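Local coordinates for protein thiamine-monophosphate kinase (Stenotrophomonas maltophilia, PDB 6XEP) that probably catalyses the ATP-dependent phosphorylation of thiamine monophosphate to thiamine diphosphate, the last step in making the active form of vitamin B1, at residues A[264-269]-A[314-319]; A[191-196]-A[252-257]. All coordinates share one frame; numbering follows the deposited sequence.

Contact 1: A[264-269]-A[314-319]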
ATOM      1  N   ASP A 264       7.215 -15.761  33.134  1.00 27.85           N
ATOM      2  CA  ASP A 264       7.296 -14.748  32.084  1.00 25.50           C
ATOM      3  C   ASP A 264       7.644 -15.372  30.741  1.00 21.05           C
ATOM      4  O   ASP A 264       7.070 -15.004  29.715  1.00 20.08           O
ATOM      5  CB  ASP A 264       8.330 -13.678  32.440  1.00 25.26           C
ATOM      6  CG  ASP A 264       7.916 -12.816  33.629  1.00 42.63           C
ATOM      7  OD1 ASP A 264       6.756 -12.913  34.079  1.00 32.49           O
ATOM      8  OD2 ASP A 264       8.767 -12.043  34.118  1.00 42.18           O
ATOM      9  N   ALA A 265       8.605 -16.302  30.717  1.00 20.16           N
ATOM     10  CA  ALA A 265       8.956 -16.942  29.449  1.00 19.14           C
ATOM     11  C   ALA A 265       7.766 -17.705  28.883  1.00 20.40           C
ATOM     12  O   ALA A 265       7.507 -17.666  27.676  1.00 17.70           O
ATOM     13  CB  ALA A 265      10.149 -17.879  29.638  1.00 18.93           C
ATOM     14  N   ARG A 266       7.037 -18.413  29.743  1.00 22.80           N
ATOM     15  CA  ARG A 266       5.857 -19.131  29.281  1.00 21.72           C
ATOM     16  C   ARG A 266       4.818 -18.174  28.716  1.00 21.30           C
ATOM     17  O   ARG A 266       4.209 -18.447  27.678  1.00 19.53           O
ATOM     18  CB  ARG A 266       5.272 -19.943  30.434  1.00 27.18           C
ATOM     19  CG  ARG A 266       4.050 -20.763  30.085  1.00 30.35           C
ATOM     20  CD  ARG A 266       3.542 -21.426  31.368  1.00 33.64           C
ATOM     21  NE  ARG A 266       2.514 -22.436  31.135  1.00 57.31           N
ATOM     22  CZ  ARG A 266       1.208 -22.219  31.263  1.00 49.21           C
ATOM     23  NH1 ARG A 266       0.761 -21.018  31.615  1.00 53.43           N
ATOM     24  NH2 ARG A 266       0.350 -23.204  31.039  1.00 46.45           N
ATOM     25  N   ASP A 267       4.597 -17.046  29.387  1.00 20.65           N
ATOM     26  CA  ASP A 267       3.606 -16.100  28.899  1.00 21.04           C
ATOM     27  C   ASP A 267       4.028 -15.507  27.562  1.00 20.63           C
ATOM     28  O   ASP A 267       3.196 -15.323  26.668  1.00 19.69           O
ATOM     29  CB  ASP A 267       3.389 -14.993  29.922  1.00 25.46           C
ATOM     30  CG  ASP A 267       2.320 -14.029  29.494  1.00 35.64           C
ATOM     31  OD1 ASP A 267       1.186 -14.491  29.253  1.00 41.08           O
ATOM     32  OD2 ASP A 267       2.614 -12.821  29.380  1.00 46.90           O
ATOM     33  N   CYS A 268       5.316 -15.188  27.415  1.00 15.85           N
ATOM     34  CA  CYS A 268       5.808 -14.701  26.129  1.00 13.95           C
ATOM     35  C   CYS A 268       5.587 -15.725  25.030  1.00 18.31           C
ATOM     36  O   CYS A 268       5.207 -15.373  23.909  1.00 15.38           O
ATOM     37  CB  CYS A 268       7.292 -14.361  26.228  1.00 16.34           C
ATOM     38  SG  CYS A 268       7.683 -12.880  27.201  1.00 19.97           S
ATOM     39  N   ALA A 269       5.855 -16.998  25.321  1.00 17.52           N
ATOM     40  CA  ALA A 269       5.728 -18.023  24.291  1.00 14.73           C
ATOM     41  C   ALA A 269       4.271 -18.231  23.885  1.00 15.91           C
ATOM     42  O   ALA A 269       3.983 -18.484  22.710  1.00 16.07           O
ATOM     43  CB  ALA A 269       6.331 -19.333  24.786  1.00 16.57           C
ATOM     44  N   HIS A 314      -7.003 -24.583  23.647  1.00 15.44           N
ATOM     45  CA  HIS A 314      -6.827 -25.043  25.007  1.00 16.59           C
ATOM     46  C   HIS A 314      -5.337 -25.032  25.298  1.00 14.02           C
ATOM     47  O   HIS A 314      -4.520 -25.267  24.402  1.00 18.63           O
ATOM     48  CB  HIS A 314      -7.345 -26.458  25.226  1.00 17.22           C
ATOM     49  CG  HIS A 314      -8.806 -26.642  24.959  1.00 16.53           C
ATOM     50  ND1 HIS A 314      -9.372 -26.430  23.718  1.00 18.61           N
ATOM     51  CD2 HIS A 314      -9.797 -27.107  25.752  1.00 18.98           C
ATOM     52  CE1 HIS A 314     -10.662 -26.715  23.774  1.00 15.97           C
ATOM     53  NE2 HIS A 314     -10.945 -27.128  24.996  1.00 16.75           N
ATOM     54  N   VAL A 315      -4.998 -24.737  26.544  1.00 17.29           N
ATOM     55  CA  VAL A 315      -3.646 -24.914  27.053  1.00 17.02           C
ATOM     56  C   VAL A 315      -3.741 -25.907  28.187  1.00 19.06           C
ATOM     57  O   VAL A 315      -4.467 -25.671  29.167  1.00 19.26           O
ATOM     58  CB  VAL A 315      -3.008 -23.604  27.541  1.00 20.37           C
ATOM     59  CG1 VAL A 315      -1.606 -23.884  28.045  1.00 21.72           C
ATOM     60  CG2 VAL A 315      -2.974 -22.545  26.442  1.00 17.83           C
ATOM     61  N   ASP A 316      -3.004 -27.013  28.066  1.00 17.70           N
ATOM     62  CA  ASP A 316      -3.016 -28.046  29.093  1.00 20.58           C
ATOM     63  C   ASP A 316      -4.453 -28.419  29.470  1.00 24.07           C
ATOM     64  O   ASP A 316      -4.787 -28.597  30.642  1.00 23.62           O
ATOM     65  CB  ASP A 316      -2.211 -27.584  30.308  1.00 22.11           C
ATOM     66  CG  ASP A 316      -0.757 -27.266  29.954  1.00 27.13           C
ATOM     67  OD1 ASP A 316      -0.311 -27.605  28.824  1.00 22.02           O
ATOM     68  OD2 ASP A 316      -0.063 -26.651  30.796  1.00 30.36           O
ATOM     69  N   GLY A 317      -5.321 -28.503  28.459  1.00 20.15           N
ATOM     70  CA  GLY A 317      -6.684 -28.969  28.638  1.00 24.14           C
ATOM     71  C   GLY A 317      -7.729 -27.897  28.909  1.00 24.73           C
ATOM     72  O   GLY A 317      -8.929 -28.207  28.885  1.00 22.73           O
ATOM     73  N   GLU A 318      -7.334 -26.652  29.156  1.00 21.27           N
ATOM     74  CA  GLU A 318      -8.276 -25.614  29.574  1.00 19.64           C
ATOM     75  C   GLU A 318      -8.421 -24.570  28.475  1.00 21.98           C
ATOM     76  O   GLU A 318      -7.419 -24.061  27.973  1.00 18.09           O
ATOM     77  CB  GLU A 318      -7.797 -24.948  30.865  1.00 20.27           C
ATOM     78  CG  GLU A 318      -8.751 -23.890  31.378  1.00 21.35           C
ATOM     79  CD  GLU A 318     -10.152 -24.439  31.579  1.00 20.43           C
ATOM     80  OE1 GLU A 318     -10.361 -25.163  32.566  1.00 26.58           O
ATOM     81  OE2 GLU A 318     -11.034 -24.138  30.745  1.00 26.08           O
ATOM     82  N   ALA A 319      -9.661 -24.227  28.124  1.00 22.67           N
ATOM     83  CA  ALA A 319      -9.890 -23.202  27.111  1.00 24.79           C
ATOM     84  C   ALA A 319     -10.262 -21.847  27.695  1.00 33.69           C
ATOM     85  O   ALA A 319     -10.043 -20.826  27.035  1.00 48.66           O
ATOM     86  CB  ALA A 319     -10.990 -23.632  26.133  1.00 30.97           C
TER
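The guanidinium of Arg-266 meets the carboxylate of Asp-316 edge-on: OD2 lies in the guanidinium plane, at the edge carrying NH2, while the methyl CG1 of Val-315 comes obliquely into van der Waals contact with the same nitrogen, 3.6 Å from NH2. The ring of His-314 packs within its own segment instead, with Ala-319 CB over the centre of one face, 3.6 Å above the plane, and Gly-317 C in plane at the edge; it also stacks with His-244.

The salt bridge is a loose one. Arg-266 NH2 stands 3.5 Å from Asp-316 OD2, and the angle at the hydrogen, N-H to acceptor, is 140°, a weak hydrogen bond. The planes of the two groups are 52° apart, and one nitrogen meets one oxygen. Asp-316 spends its other oxygen, OD1, on the backbone N of Ala-247, a hydrogen bond that ties the carboxylate to the neighbouring loop.

The CA atoms of Arg-266 and Val-315 are 11.3 Å apart, and the arginine spans the gap with CG trans to its backbone N (chi1 -179°) and an extended chain as far as NE; only 74 Å² of surface is buried. Opposite it, a type I' turn from Val-315 to Glu-318 presents the aspartate; Glu-318 N to Val-315 O, 3.0 Å, closes the turn.

Helix 262-271 thus reaches at the surface toward the end of strand 312-315, an outermost strand of the six-stranded mixed sheet, which pairs in parallel with strand 242-245.

Contact 2: A[191-196]-A[252-257]. With EDO (1,2-ethanediol), chain C.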
ATOM      1  N   LEU A 191      26.595  -9.078  24.740  1.00 22.88           N
ATOM      2  CA  LEU A 191      26.040 -10.130  25.589  1.00 27.62           C
ATOM      3  C   LEU A 191      25.120 -10.988  24.736  1.00 27.10           C
ATOM      4  O   LEU A 191      24.028 -10.547  24.366  1.00 19.05           O
ATOM      5  CB  LEU A 191      25.275  -9.541  26.775  1.00 24.89           C
ATOM      6  CG  LEU A 191      26.057  -8.612  27.705  1.00 32.28           C
ATOM      7  CD1 LEU A 191      25.156  -8.073  28.811  1.00 28.05           C
ATOM      8  CD2 LEU A 191      27.229  -9.343  28.301  1.00 28.47           C
ATOM      9  N   ALA A 192      25.529 -12.235  24.484  1.00 24.85           N
ATOM     10  CA  ALA A 192      24.939 -13.014  23.397  1.00 22.88           C
ATOM     11  C   ALA A 192      23.442 -13.234  23.567  1.00 21.00           C
ATOM     12  O   ALA A 192      22.699 -13.133  22.589  1.00 19.98           O
ATOM     13  CB  ALA A 192      25.644 -14.364  23.264  1.00 25.58           C
ATOM     14  N   ASP A 193      22.981 -13.574  24.782  1.00 21.20           N
ATOM     15  CA  ASP A 193      21.556 -13.870  24.947  1.00 21.06           C
ATOM     16  C   ASP A 193      20.717 -12.616  24.772  1.00 20.37           C
ATOM     17  O   ASP A 193      19.634 -12.681  24.188  1.00 14.68           O
ATOM     18  CB  ASP A 193      21.251 -14.499  26.303  1.00 20.77           C
ATOM     19  CG  ASP A 193      21.899 -15.859  26.471  1.00 29.74           C
ATOM     20  OD1 ASP A 193      22.102 -16.550  25.451  1.00 26.13           O
ATOM     21  OD2 ASP A 193      22.214 -16.223  27.621  1.00 26.40           O
ATOM     22  N   TYR A 194      21.193 -11.465  25.276  1.00 15.90           N
ATOM     23  CA  TYR A 194      20.442 -10.232  25.047  1.00 17.92           C
ATOM     24  C   TYR A 194      20.400  -9.892  23.570  1.00 16.37           C
ATOM     25  O   TYR A 194      19.358  -9.482  23.043  1.00 15.78           O
ATOM     26  CB  TYR A 194      21.051  -9.068  25.823  1.00 18.79           C
ATOM     27  CG  TYR A 194      20.788  -9.130  27.301  1.00 19.73           C
ATOM     28  CD1 TYR A 194      19.692  -8.477  27.860  1.00 21.72           C
ATOM     29  CD2 TYR A 194      21.632  -9.844  28.145  1.00 24.58           C
ATOM     30  CE1 TYR A 194      19.445  -8.537  29.222  1.00 23.85           C
ATOM     31  CE2 TYR A 194      21.383  -9.909  29.510  1.00 29.47           C
ATOM     32  CZ  TYR A 194      20.293  -9.251  30.036  1.00 27.32           C
ATOM     33  OH  TYR A 194      20.048  -9.315  31.388  1.00 34.27           O
ATOM     34  N   GLU A 195      21.529 -10.051  22.884  1.00 16.41           N
ATOM     35  CA  GLU A 195      21.564  -9.708  21.469  1.00 18.04           C
ATOM     36  C   GLU A 195      20.646 -10.622  20.658  1.00 17.66           C
ATOM     37  O   GLU A 195      20.015 -10.167  19.695  1.00 14.63           O
ATOM     38  CB  GLU A 195      23.018  -9.751  20.976  1.00 18.60           C
ATOM     39  CG  GLU A 195      23.187  -9.425  19.511  1.00 18.82           C
ATOM     40  CD  GLU A 195      22.913  -7.963  19.172  1.00 22.06           C
ATOM     41  OE1 GLU A 195      22.614  -7.151  20.078  1.00 23.07           O
ATOM     42  OE2 GLU A 195      22.998  -7.631  17.972  1.00 26.51           O
ATOM     43  N   SER A 196      20.543 -11.901  21.040  1.00 16.17           N
ATOM     44  CA  SER A 196      19.648 -12.818  20.341  0.54 14.71           C
ATOM     45  C   SER A 196      18.205 -12.348  20.444  1.00 16.40           C
ATOM     46  O   SER A 196      17.490 -12.277  19.438  1.00 17.08           O
ATOM     47  CB  SER A 196      19.782 -14.236  20.908  0.54 19.15           C
ATOM     48  OG  SER A 196      21.094 -14.760  20.754  0.54 20.93           O
ATOM     49  N   ILE A 252      11.164 -22.933  23.132  1.00 22.28           N
ATOM     50  CA  ILE A 252      11.601 -21.736  23.833  1.00 23.72           C
ATOM     51  C   ILE A 252      13.110 -21.629  23.664  1.00 23.69           C
ATOM     52  O   ILE A 252      13.846 -22.590  23.939  1.00 22.34           O
ATOM     53  CB  ILE A 252      11.160 -21.769  25.311  1.00 25.17           C
ATOM     54  CG1 ILE A 252       9.636 -21.612  25.369  1.00 25.07           C
ATOM     55  CG2 ILE A 252      11.830 -20.661  26.112  1.00 25.06           C
ATOM     56  CD1 ILE A 252       9.009 -21.838  26.712  1.00 31.20           C
ATOM     57  N   SER A 253      13.566 -20.471  23.189  1.00 18.98           N
ATOM     58  CA  SER A 253      14.976 -20.315  22.871  1.00 19.95           C
ATOM     59  C   SER A 253      15.830 -20.339  24.133  1.00 19.40           C
ATOM     60  O   SER A 253      15.353 -20.118  25.253  1.00 22.25           O
ATOM     61  CB  SER A 253      15.218 -19.014  22.109  1.00 25.02           C
ATOM     62  OG  SER A 253      15.075 -17.896  22.963  1.00 19.95           O
ATOM     63  N   HIS A 254      17.118 -20.631  23.932  1.00 21.69           N
ATOM     64  CA  HIS A 254      18.083 -20.560  25.022  1.00 23.11           C
ATOM     65  C   HIS A 254      18.010 -19.209  25.718  1.00 19.26           C
ATOM     66  O   HIS A 254      17.910 -19.130  26.949  1.00 23.26           O
ATOM     67  CB  HIS A 254      19.486 -20.804  24.470  1.00 25.23           C
ATOM     68  CG  HIS A 254      20.560 -20.764  25.507  1.00 29.22           C
ATOM     69  ND1 HIS A 254      20.882 -21.857  26.283  1.00 24.66           N
ATOM     70  CD2 HIS A 254      21.397 -19.769  25.888  1.00 24.14           C
ATOM     71  CE1 HIS A 254      21.870 -21.536  27.100  1.00 28.02           C
ATOM     72  NE2 HIS A 254      22.197 -20.274  26.884  1.00 28.15           N
ATOM     73  N   ALA A 255      18.046 -18.132  24.930  1.00 16.60           N
ATOM     74  CA  ALA A 255      18.109 -16.790  25.501  1.00 20.95           C
ATOM     75  C   ALA A 255      16.847 -16.457  26.287  1.00 18.94           C
ATOM     76  O   ALA A 255      16.924 -15.863  27.370  1.00 17.17           O
ATOM     77  CB  ALA A 255      18.340 -15.764  24.392  1.00 19.37           C
ATOM     78  N   LEU A 256      15.681 -16.821  25.751  1.00 17.03           N
ATOM     79  CA  LEU A 256      14.438 -16.530  26.453  1.00 18.39           C
ATOM     80  C   LEU A 256      14.394 -17.276  27.775  1.00 21.02           C
ATOM     81  O   LEU A 256      14.077 -16.694  28.814  1.00 20.01           O
ATOM     82  CB  LEU A 256      13.240 -16.888  25.577  1.00 18.29           C
ATOM     83  CG  LEU A 256      11.888 -16.470  26.178  1.00 13.90           C
ATOM     84  CD1 LEU A 256      11.866 -14.959  26.404  1.00 16.17           C
ATOM     85  CD2 LEU A 256      10.707 -16.883  25.305  1.00 15.27           C
ATOM     86  N   ARG A 257      14.764 -18.554  27.765  1.00 23.41           N
ATOM     87  CA  ARG A 257      14.781 -19.301  29.015  1.00 26.45           C
ATOM     88  C   ARG A 257      15.823 -18.747  29.985  1.00 25.02           C
ATOM     89  O   ARG A 257      15.589 -18.733  31.200  1.00 24.97           O
ATOM     90  CB  ARG A 257      15.029 -20.783  28.727  1.00 27.11           C
ATOM     91  CG  ARG A 257      14.195 -21.698  29.595  1.00 40.92           C
ATOM     92  CD  ARG A 257      14.520 -23.163  29.365  1.00 40.94           C
ATOM     93  NE  ARG A 257      13.771 -23.795  28.275  1.00 47.33           N
ATOM     94  CZ  ARG A 257      12.494 -24.171  28.347  1.00 39.47           C
ATOM     95  NH1 ARG A 257      11.781 -23.937  29.442  1.00 39.60           N
ATOM     96  NH2 ARG A 257      11.918 -24.764  27.313  1.00 35.99           N
TER
HETATM   97  C1  EDO C 402      24.022 -12.899  27.834  1.00 35.49           C
HETATM   98  O1  EDO C 402      24.604 -13.985  27.083  1.00 35.16           O
HETATM   99  C2  EDO C 402      23.850 -13.261  29.309  1.00 37.68           C
HETATM  100  O2  EDO C 402      22.986 -14.397  29.494  1.00 35.74           O
HETATM  101  O   HOH W   1      23.505 -18.371  28.399  1.00 28.71           O
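Two helix N-termini meet in this helix-helix contact of the AIR synthase-related C-terminal domain, where Asp-193 of helix 192-202 faces Ala-255 and His-254 of helix 254-259. Their closest CA atoms, those of Asp-193 and Ala-255, are only 4.6 Å apart, a spacing that the small alanine makes possible. Its methyl lies against the first turn of the other helix: Ala-255 CB is 3.3 Å from Asp-193 O and also packs on the CB atoms of Asp-193 and Ser-196.

Beside this methyl packing, polar groups meet. Asp-193 OD1 lies in the plane of the His-254 ring, at its CD2 edge, with the carboxylate and ring planes 57° apart. A chi1 of -180° sets the imidazole of His-254 beside its own carbonyl carbon and brings it nearer to the aspartate than its CB direction alone would. A water joins the two side chains, donating to Asp-193 OD2 at 2.6 Å and hydrogen-bonding to His-254 NE2 at 2.8 Å.

Each helix has its own N-cap residue. Ser-253 caps helix 254-259; its OG accepts from Leu-256 N and also hydrogen-bonds to Asp-170. Leu-191 holds the N-cap position of helix 192-202, and there a 1,2-ethanediol, probably from the crystallisation liquor, occupies the helix start. Both hydroxyl oxygens of the diol bind Asp-193. The backbone N donates to O1 over 2.8 Å in a nearly straight bond, and Asp-193 OD2, besides taking the water's hydrogen, accepts from O2 of the diol at 2.7 Å.

Overall arrangement
Contact 1 is a surface contact, whereas contact 2 is partly buried around one alanine, and their chemistry follows this difference. In 264-269 with 314-319, a long charged side chain bridges widely separated backbones; in 191-196 with 252-257, close backbones are separated by a methyl group, with an aspartate that touches a histidine ring edge and shares a water with it. The first joins a helix to a turn after an edge strand, the second joins two helices. They share neighbouring elements: helices 254-259 and 262-271 are consecutive in the chain, and Ile-252 CG1 packs on Ala-269 CB at 4.1 Å. Both lie away from the predicted nucleotide and magnesium sites.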